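Local structure of Serpin48 (Tenebrio molitor, 3OZQ) at residues S37-A48 against V163-F171; L91-V99 against L135-Q145. The protein probably inhibits a serine protease of the insect immune response with high specificity, as a member of the serpin family. All blocks are in the same frame, centred on the assembly; numbering follows the deposited sequence.

Contact 1 of 2, residues S37-A48 against V163-F171; sequences SPFSAATLLALA and VVLINALYF
L44 and L165 make the largest apolar part of this contact and pass side by side, pointing opposite ways, CG of L44 lying 3.6 Å from CD1 of L165. The torsion of L44 that sets CG anti to the backbone N (chi1 -172°) sends its branched end onto the strand, where CD2 comes within 3.2 Å of I166 O and 3.7 Å of N167 CB. Leucine suits both positions, since the branched ends offer methyls to several neighbours without any polar atom to satisfy. Further along, A48 is small enough to let L165 CD1 sit 4.2 Å from its CB.

N167 is the polar side chain that the strand contributes. With CG anti to the backbone N (chi1 -178°), its amide is held toward S40 and A41. OD1 lies 3.2 Å from S40 OG, and N95 ND2 gives it a weak hydrogen bond. Beyond it L169 packs tightly, CD2 only 3.4 Å from S40 CB, and the same methyl touches S37. S37 caps the helix: its OG accepts from S40 N at 3.0 Å and is also hydrogen-bonded to L367 O.

The helix runs nearly antiparallel to the strand, at 148°, packed against one face of the large central sheet of the serpin fold. Strand 310-321 adds Q315 beside S37 and A41, strand 365-372 brings F368 against S37 and L169, and helix 129-143 packs on the strand's opposite face through V164, I166 and A168.

Contact 2 of 2, residues L91-V99 against L135-Q145; sequences LHTANKIYV and LMNAWVEEQTQ
Y98 and M136 form one end of the tightly packed part, and K96 and W139 form its middle. M136 lies over one face of the Y98 ring, its CG 3.5 Å from the ring centroid as a CH-pi contact and SD 4.2 Å from that centroid, a Met-aromatic pair; the opposite face is covered by K96 CG, offset toward the rim. A flexible thioether suits this place because it can lie along a flat ring.

The indole of W139, carried toward the strand by a chi1 of -178°, is likewise covered on both faces. K96 bends at chi2 and chi3 so that CE sits 3.5 Å from the centroid of the six-membered ring and NZ 3.7 Å from that of the five-membered ring, a cation-pi contact 13° off the normal; Q143 CG lies against the other face. A94, with nothing beyond CB, lets W139 CZ3 come to 3.5 Å.

The looser, solvent-facing parts are at the two ends: exposed L135, whose CD1 lies 3.7 Å from Y98 CE1, and exposed Q145, whose OE1 is 3.5 Å from H92 CD2 and hydrogen-bonded to Y170 OH. Q143 NE2 is hydrogen-bonded to E142 OE2.

No hydrogen bond joins the two segments. Cohesion comes from aromatic faces, sulfur, methyls and methylenes, while the charge of K96, salt-bridged to E122 and hydrogen-bonded to Q120, is probably stabilised further by the indole.

Overall arrangement
Contacts 1 and 2, their centres 11 Å apart, lie on opposite faces of one sheet. Strands 163-174 and 90-100 are antiparallel neighbours in it: A168 O lies 2.7 Å from A94 N. Side chains alternate, N95 and I97 reaching helix 38-50 and I166 helix 129-143. In inhibitory serpins the cleaved reactive loop, of which 337-345 (not modelled) are probably part, inserts between the equivalents of strands 163-174 and 310-321; contact 1 includes a strand bordering that junction, while the strand of contact 2 lies one strand further away. Contact 1 lies nearer the chain centre (about 9 Å against about 16 Å, centre to centre) and all its touching residues are buried, whereas contact 2 is partly buried.

Contact 1 of 2, residues S37-A48 against V163-F171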
loop_
_atom_site.group_PDB
_atom_site.type_symbol
_atom_site.label_atom_id
_atom_site.label_comp_id
_atom_site.label_asym_id
_atom_site.label_seq_id
_atom_site.Cartn_x
_atom_site.Cartn_y
_atom_site.Cartn_z
ATOM N N SER A 37 -1.689 0.076 0.556
ATOM C CA SER A 37 -0.373 0.354 1.113
ATOM C C SER A 37 -0.493 0.774 2.570
ATOM O O SER A 37 -0.635 1.964 2.878
ATOM C CB SER A 37 0.346 1.447 0.342
ATOM O OG SER A 37 1.638 1.639 0.905
ATOM N N PRO A 38 -0.451 -0.205 3.480
ATOM C CA PRO A 38 -0.434 0.176 4.900
ATOM C C PRO A 38 0.760 1.080 5.220
ATOM O O PRO A 38 0.635 2.055 5.988
ATOM C CB PRO A 38 -0.346 -1.170 5.617
ATOM C CG PRO A 38 -0.991 -2.151 4.628
ATOM C CD PRO A 38 -0.520 -1.663 3.285
ATOM N N PHE A 39 1.903 0.791 4.610
ATOM C CA PHE A 39 3.095 1.614 4.829
ATOM C C PHE A 39 2.841 3.086 4.514
ATOM O O PHE A 39 3.069 3.960 5.353
ATOM C CB PHE A 39 4.263 1.124 3.972
ATOM C CG PHE A 39 5.320 2.169 3.760
ATOM C CD1 PHE A 39 5.349 2.920 2.596
ATOM C CD2 PHE A 39 6.266 2.422 4.742
ATOM C CE1 PHE A 39 6.301 3.904 2.413
ATOM C CE2 PHE A 39 7.226 3.391 4.558
ATOM C CZ PHE A 39 7.248 4.128 3.388
ATOM N N SER A 40 2.369 3.369 3.297
ATOM C CA SER A 40 2.207 4.757 2.878
ATOM C C SER A 40 1.181 5.495 3.756
ATOM O O SER A 40 1.411 6.632 4.201
ATOM C CB SER A 40 1.840 4.824 1.389
ATOM O OG SER A 40 2.144 6.093 0.836
ATOM N N ALA A 41 0.051 4.842 4.007
ATOM C CA ALA A 41 -0.952 5.398 4.891
ATOM C C ALA A 41 -0.291 5.726 6.234
ATOM O O ALA A 41 -0.547 6.780 6.832
ATOM C CB ALA A 41 -2.099 4.413 5.072
ATOM N N ALA A 42 0.562 4.819 6.700
ATOM C CA ALA A 42 1.231 4.974 7.988
ATOM C C ALA A 42 2.108 6.221 8.024
ATOM O O ALA A 42 2.112 6.948 9.009
ATOM C CB ALA A 42 2.050 3.731 8.330
ATOM N N THR A 43 2.854 6.479 6.955
ATOM C CA THR A 43 3.664 7.691 6.926
ATOM C C THR A 43 2.826 8.989 6.904
ATOM O O THR A 43 3.238 10.038 7.414
ATOM C CB THR A 43 4.584 7.692 5.717
ATOM O OG1 THR A 43 3.791 7.687 4.525
ATOM C CG2 THR A 43 5.504 6.472 5.754
ATOM N N LEU A 44 1.656 8.926 6.282
ATOM C CA LEU A 44 0.800 10.098 6.219
ATOM C C LEU A 44 0.194 10.358 7.588
ATOM O O LEU A 44 0.194 11.486 8.095
ATOM C CB LEU A 44 -0.282 9.903 5.155
ATOM C CG LEU A 44 -1.130 11.138 4.872
ATOM C CD1 LEU A 44 -0.226 12.340 4.746
ATOM C CD2 LEU A 44 -1.975 10.942 3.586
ATOM N N LEU A 45 -0.286 9.297 8.214
ATOM C CA LEU A 45 -0.862 9.421 9.539
ATOM C C LEU A 45 0.197 9.887 10.556
ATOM O O LEU A 45 -0.114 10.585 11.521
ATOM C CB LEU A 45 -1.448 8.089 9.970
ATOM C CG LEU A 45 -2.235 8.140 11.276
ATOM C CD1 LEU A 45 -3.538 8.895 11.091
ATOM C CD2 LEU A 45 -2.500 6.738 11.796
ATOM N N ALA A 46 1.447 9.472 10.350
ATOM C CA ALA A 46 2.538 9.956 11.188
ATOM C C ALA A 46 2.738 11.477 11.009
ATOM O O ALA A 46 3.010 12.191 11.966
ATOM C CB ALA A 46 3.828 9.183 10.894
ATOM N N LEU A 47 2.596 11.969 9.780
ATOM C CA LEU A 47 2.652 13.399 9.529
ATOM C C LEU A 47 1.548 14.066 10.329
ATOM O O LEU A 47 1.795 15.013 11.084
ATOM C CB LEU A 47 2.445 13.698 8.051
ATOM C CG LEU A 47 3.012 15.018 7.507
ATOM C CD1 LEU A 47 2.223 15.486 6.302
ATOM C CD2 LEU A 47 3.074 16.101 8.555
ATOM N N ALA A 48 0.327 13.568 10.164
ATOM C CA ALA A 48 -0.808 14.061 10.936
ATOM C C ALA A 48 -0.498 14.083 12.432
ATOM O O ALA A 48 -0.704 15.101 13.125
ATOM C CB ALA A 48 -2.019 13.194 10.685
ATOM N N VAL A 163 -10.219 18.634 7.922
ATOM C CA VAL A 163 -8.936 18.148 7.398
ATOM C C VAL A 163 -9.110 16.889 6.565
ATOM O O VAL A 163 -9.762 15.922 6.996
ATOM C CB VAL A 163 -7.917 17.845 8.513
ATOM C CG1 VAL A 163 -6.635 17.237 7.916
ATOM C CG2 VAL A 163 -7.598 19.107 9.306
ATOM N N VAL A 164 -8.514 16.899 5.374
ATOM C CA VAL A 164 -8.562 15.749 4.497
ATOM C C VAL A 164 -7.145 15.279 4.210
ATOM O O VAL A 164 -6.304 16.069 3.775
ATOM C CB VAL A 164 -9.269 16.083 3.169
ATOM C CG1 VAL A 164 -9.203 14.890 2.215
ATOM C CG2 VAL A 164 -10.712 16.490 3.443
ATOM N N LEU A 165 -6.894 13.998 4.481
ATOM C CA LEU A 165 -5.644 13.324 4.097
ATOM C C LEU A 165 -5.821 12.646 2.754
ATOM O O LEU A 165 -6.686 11.792 2.593
ATOM C CB LEU A 165 -5.250 12.243 5.108
ATOM C CG LEU A 165 -5.100 12.489 6.613
ATOM C CD1 LEU A 165 -3.861 11.804 7.161
ATOM C CD2 LEU A 165 -5.159 13.953 7.021
ATOM N N ILE A 166 -4.987 13.026 1.799
ATOM C CA ILE A 166 -4.985 12.410 0.482
ATOM C C ILE A 166 -3.710 11.587 0.335
ATOM O O ILE A 166 -2.634 12.062 0.697
ATOM C CB ILE A 166 -4.958 13.480 -0.605
ATOM C CG1 ILE A 166 -6.323 14.152 -0.699
ATOM C CG2 ILE A 166 -4.580 12.866 -1.923
ATOM C CD1 ILE A 166 -7.470 13.197 -0.507
ATOM N N ASN A 167 -3.835 10.375 -0.198
ATOM C CA ASN A 167 -2.705 9.425 -0.288
ATOM C C ASN A 167 -2.770 8.578 -1.553
ATOM O O ASN A 167 -3.383 7.526 -1.562
ATOM C CB ASN A 167 -2.730 8.514 0.939
ATOM C CG ASN A 167 -1.580 7.519 0.984
ATOM O OD1 ASN A 167 -0.566 7.668 0.305
ATOM N ND2 ASN A 167 -1.729 6.516 1.833
ATOM N N ALA A 168 -2.144 9.054 -2.620
ATOM C CA ALA A 168 -2.170 8.377 -3.902
ATOM C C ALA A 168 -0.780 7.850 -4.182
ATOM O O ALA A 168 0.204 8.555 -3.967
ATOM C CB ALA A 168 -2.564 9.319 -4.986
ATOM N N LEU A 169 -0.698 6.619 -4.668
ATOM C CA LEU A 169 0.604 6.042 -5.010
ATOM C C LEU A 169 0.538 4.870 -5.966
ATOM O O LEU A 169 -0.519 4.296 -6.222
ATOM C CB LEU A 169 1.425 5.628 -3.766
ATOM C CG LEU A 169 0.878 4.880 -2.535
ATOM C CD1 LEU A 169 -0.479 4.256 -2.694
ATOM C CD2 LEU A 169 1.879 3.861 -1.923
ATOM N N TYR A 170 1.709 4.526 -6.481
ATOM C CA TYR A 170 1.882 3.377 -7.342
ATOM C C TYR A 170 3.377 3.130 -7.435
ATOM O O TYR A 170 4.181 4.034 -7.192
ATOM C CB TYR A 170 1.271 3.620 -8.724
ATOM C CG TYR A 170 2.031 4.598 -9.589
ATOM C CD1 TYR A 170 3.019 4.157 -10.461
ATOM C CD2 TYR A 170 1.754 5.963 -9.544
ATOM C CE1 TYR A 170 3.715 5.046 -11.264
ATOM C CE2 TYR A 170 2.449 6.865 -10.342
ATOM C CZ TYR A 170 3.429 6.396 -11.203
ATOM O OH TYR A 170 4.128 7.276 -11.998
ATOM N N PHE A 171 3.734 1.900 -7.781
ATOM C CA PHE A 171 5.111 1.429 -7.741
ATOM C C PHE A 171 5.563 1.085 -9.151
ATOM O O PHE A 171 4.772 0.616 -9.968
ATOM C CB PHE A 171 5.184 0.167 -6.883
ATOM C CG PHE A 171 6.584 -0.266 -6.549
ATOM C CD1 PHE A 171 7.430 0.569 -5.840
ATOM C CD2 PHE A 171 7.052 -1.520 -6.931
ATOM C CE1 PHE A 171 8.726 0.161 -5.516
ATOM C CE2 PHE A 171 8.343 -1.929 -6.609
ATOM C CZ PHE A 171 9.177 -1.089 -5.893
#

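Contact 2 of 2, residues L91-V99 against L135-Q145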
loop_
_atom_site.group_PDB
_atom_site.type_symbol
_atom_site.label_atom_id
_atom_site.label_comp_id
_atom_site.label_asym_id
_atom_site.label_seq_id
_atom_site.Cartn_x
_atom_site.Cartn_y
_atom_site.Cartn_z
ATOM N N LEU A 91 8.981 4.314 -6.096
ATOM C CA LEU A 91 7.657 4.528 -5.536
ATOM C C LEU A 91 7.231 5.971 -5.802
ATOM O O LEU A 91 7.958 6.905 -5.462
ATOM C CB LEU A 91 7.675 4.263 -4.038
ATOM C CG LEU A 91 6.339 4.476 -3.331
ATOM C CD1 LEU A 91 5.315 3.458 -3.859
ATOM C CD2 LEU A 91 6.537 4.332 -1.836
ATOM N N HIS A 92 6.076 6.147 -6.438
ATOM C CA HIS A 92 5.505 7.469 -6.674
ATOM C C HIS A 92 4.374 7.686 -5.679
ATOM O O HIS A 92 3.490 6.846 -5.546
ATOM C CB HIS A 92 4.972 7.588 -8.111
ATOM C CG HIS A 92 6.026 7.413 -9.162
ATOM N ND1 HIS A 92 6.454 6.175 -9.590
ATOM C CD2 HIS A 92 6.756 8.322 -9.853
ATOM C CE1 HIS A 92 7.393 6.326 -10.509
ATOM N NE2 HIS A 92 7.598 7.620 -10.684
ATOM N N THR A 93 4.419 8.803 -4.963
ATOM C CA THR A 93 3.381 9.116 -3.994
ATOM C C THR A 93 2.960 10.558 -4.161
ATOM O O THR A 93 3.779 11.420 -4.475
ATOM C CB THR A 93 3.890 8.908 -2.553
ATOM O OG1 THR A 93 4.773 9.980 -2.197
ATOM C CG2 THR A 93 4.637 7.608 -2.445
ATOM N N ALA A 94 1.678 10.817 -3.972
ATOM C CA ALA A 94 1.180 12.175 -3.887
ATOM C C ALA A 94 0.378 12.214 -2.613
ATOM O O ALA A 94 -0.790 11.826 -2.599
ATOM C CB ALA A 94 0.314 12.504 -5.075
ATOM N N ASN A 95 1.022 12.653 -1.537
ATOM C CA ASN A 95 0.409 12.693 -0.227
ATOM C C ASN A 95 0.255 14.138 0.194
ATOM O O ASN A 95 1.196 14.929 0.111
ATOM C CB ASN A 95 1.244 11.927 0.812
ATOM C CG ASN A 95 1.387 10.443 0.481
ATOM O OD1 ASN A 95 2.187 9.719 1.108
ATOM N ND2 ASN A 95 0.621 9.980 -0.510
ATOM N N LYS A 96 -0.940 14.482 0.644
ATOM C CA LYS A 96 -1.221 15.860 1.008
ATOM C C LYS A 96 -2.248 15.955 2.118
ATOM O O LYS A 96 -3.148 15.122 2.237
ATOM C CB LYS A 96 -1.688 16.627 -0.222
ATOM C CG LYS A 96 -2.221 17.992 0.089
ATOM C CD LYS A 96 -1.312 19.069 -0.375
ATOM C CE LYS A 96 -1.345 19.200 -1.867
ATOM N NZ LYS A 96 -0.978 20.608 -2.231
ATOM N N ILE A 97 -2.103 16.984 2.946
ATOM C CA ILE A 97 -3.069 17.250 3.989
ATOM C C ILE A 97 -3.686 18.587 3.665
ATOM O O ILE A 97 -3.039 19.616 3.817
ATOM C CB ILE A 97 -2.407 17.272 5.377
ATOM C CG1 ILE A 97 -1.860 15.876 5.716
ATOM C CG2 ILE A 97 -3.399 17.715 6.441
ATOM C CD1 ILE A 97 -1.480 15.710 7.183
ATOM N N TYR A 98 -4.913 18.564 3.156
ATOM C CA TYR A 98 -5.637 19.799 2.847
ATOM C C TYR A 98 -6.432 20.248 4.062
ATOM O O TYR A 98 -7.120 19.432 4.676
ATOM C CB TYR A 98 -6.590 19.588 1.680
ATOM C CG TYR A 98 -5.920 19.513 0.338
ATOM C CD1 TYR A 98 -5.674 20.660 -0.403
ATOM C CD2 TYR A 98 -5.523 18.288 -0.190
ATOM C CE1 TYR A 98 -5.063 20.588 -1.635
ATOM C CE2 TYR A 98 -4.918 18.204 -1.418
ATOM C CZ TYR A 98 -4.689 19.352 -2.142
ATOM O OH TYR A 98 -4.076 19.260 -3.366
ATOM N N VAL A 99 -6.354 21.548 4.374
ATOM C CA VAL A 99 -6.958 22.111 5.579
ATOM C C VAL A 99 -7.934 23.285 5.312
ATOM O O VAL A 99 -7.695 24.129 4.450
ATOM C CB VAL A 99 -5.857 22.541 6.585
ATOM C CG1 VAL A 99 -6.472 23.079 7.850
ATOM C CG2 VAL A 99 -4.927 21.344 6.895
ATOM N N LEU A 135 -9.676 20.491 -7.407
ATOM C CA LEU A 135 -8.385 21.066 -7.057
ATOM C C LEU A 135 -7.470 19.973 -6.511
ATOM O O LEU A 135 -6.333 19.820 -6.959
ATOM C CB LEU A 135 -8.587 22.175 -6.016
ATOM C CG LEU A 135 -7.474 23.105 -5.517
ATOM C CD1 LEU A 135 -6.791 22.543 -4.273
ATOM C CD2 LEU A 135 -6.469 23.422 -6.618
ATOM N N MET A 136 -7.983 19.220 -5.545
ATOM C CA MET A 136 -7.222 18.140 -4.927
ATOM C C MET A 136 -6.887 17.069 -5.962
ATOM O O MET A 136 -5.749 16.635 -6.053
ATOM C CB MET A 136 -7.994 17.546 -3.750
ATOM C CG MET A 136 -8.193 18.533 -2.618
ATOM S SD MET A 136 -9.253 17.938 -1.288
ATOM C CE MET A 136 -8.249 16.655 -0.599
ATOM N N ASN A 137 -7.873 16.674 -6.762
ATOM C CA ASN A 137 -7.649 15.661 -7.791
ATOM C C ASN A 137 -6.664 16.088 -8.865
ATOM O O ASN A 137 -5.930 15.264 -9.401
ATOM C CB ASN A 137 -8.971 15.245 -8.443
ATOM C CG ASN A 137 -9.887 14.536 -7.474
ATOM O OD1 ASN A 137 -9.448 14.079 -6.414
ATOM N ND2 ASN A 137 -11.166 14.437 -7.825
ATOM N N ALA A 138 -6.660 17.377 -9.195
ATOM C CA ALA A 138 -5.794 17.860 -10.262
ATOM C C ALA A 138 -4.362 17.819 -9.762
ATOM O O ALA A 138 -3.441 17.491 -10.515
ATOM C CB ALA A 138 -6.185 19.276 -10.693
ATOM N N TRP A 139 -4.193 18.135 -8.484
ATOM C CA TRP A 139 -2.888 18.088 -7.849
ATOM C C TRP A 139 -2.364 16.656 -7.893
ATOM O O TRP A 139 -1.240 16.408 -8.322
ATOM C CB TRP A 139 -2.943 18.583 -6.401
ATOM C CG TRP A 139 -1.576 18.569 -5.762
ATOM C CD1 TRP A 139 -0.600 19.511 -5.906
ATOM C CD2 TRP A 139 -1.020 17.538 -4.929
ATOM N NE1 TRP A 139 0.522 19.143 -5.202
ATOM C CE2 TRP A 139 0.290 17.939 -4.591
ATOM C CE3 TRP A 139 -1.510 16.330 -4.419
ATOM C CZ2 TRP A 139 1.121 17.170 -3.769
ATOM C CZ3 TRP A 139 -0.680 15.564 -3.601
ATOM C CH2 TRP A 139 0.617 15.990 -3.285
ATOM N N VAL A 140 -3.201 15.719 -7.454
ATOM C CA VAL A 140 -2.863 14.299 -7.509
ATOM C C VAL A 140 -2.465 13.861 -8.919
ATOM O O VAL A 140 -1.513 13.105 -9.096
ATOM C CB VAL A 140 -4.035 13.424 -7.023
ATOM C CG1 VAL A 140 -3.883 11.966 -7.532
ATOM C CG2 VAL A 140 -4.141 13.468 -5.511
ATOM N N GLU A 141 -3.193 14.335 -9.926
ATOM C CA GLU A 141 -2.876 13.952 -11.300
ATOM C C GLU A 141 -1.509 14.475 -11.702
ATOM O O GLU A 141 -0.683 13.718 -12.188
ATOM C CB GLU A 141 -3.941 14.439 -12.285
ATOM C CG GLU A 141 -5.257 13.682 -12.196
ATOM C CD GLU A 141 -6.159 13.916 -13.407
ATOM O OE1 GLU A 141 -7.301 14.376 -13.204
ATOM O OE2 GLU A 141 -5.739 13.632 -14.555
ATOM N N GLU A 142 -1.263 15.769 -11.504
ATOM C CA GLU A 142 0.041 16.330 -11.850
ATOM C C GLU A 142 1.182 15.557 -11.175
ATOM O O GLU A 142 2.238 15.351 -11.766
ATOM C CB GLU A 142 0.125 17.807 -11.475
ATOM C CG GLU A 142 1.479 18.224 -10.903
ATOM C CD GLU A 142 1.360 19.135 -9.671
ATOM O OE1 GLU A 142 0.574 20.117 -9.705
ATOM O OE2 GLU A 142 2.052 18.863 -8.663
ATOM N N GLN A 143 0.955 15.130 -9.939
ATOM C CA GLN A 143 1.993 14.479 -9.139
ATOM C C GLN A 143 2.143 12.983 -9.423
ATOM O O GLN A 143 3.109 12.363 -8.987
ATOM C CB GLN A 143 1.721 14.684 -7.646
ATOM C CG GLN A 143 2.065 16.065 -7.139
ATOM C CD GLN A 143 3.550 16.332 -7.214
ATOM O OE1 GLN A 143 4.339 15.737 -6.474
ATOM N NE2 GLN A 143 3.946 17.211 -8.127
ATOM N N THR A 144 1.182 12.405 -10.135
ATOM C CA THR A 144 1.267 10.991 -10.507
ATOM C C THR A 144 1.247 10.795 -12.016
ATOM O O THR A 144 0.761 9.779 -12.493
ATOM C CB THR A 144 0.100 10.165 -9.929
ATOM O OG1 THR A 144 -1.150 10.749 -10.322
ATOM C CG2 THR A 144 0.176 10.079 -8.413
ATOM N N GLN A 145 1.789 11.762 -12.754
ATOM C CA GLN A 145 1.754 11.760 -14.217
ATOM C C GLN A 145 0.400 11.329 -14.780
ATOM O O GLN A 145 0.328 10.519 -15.707
ATOM C CB GLN A 145 2.892 10.918 -14.823
ATOM C CG GLN A 145 3.598 9.955 -13.863
ATOM C CD GLN A 145 4.290 10.670 -12.718
ATOM O OE1 GLN A 145 4.322 10.179 -11.586
ATOM N NE2 GLN A 145 4.840 11.842 -13.006
#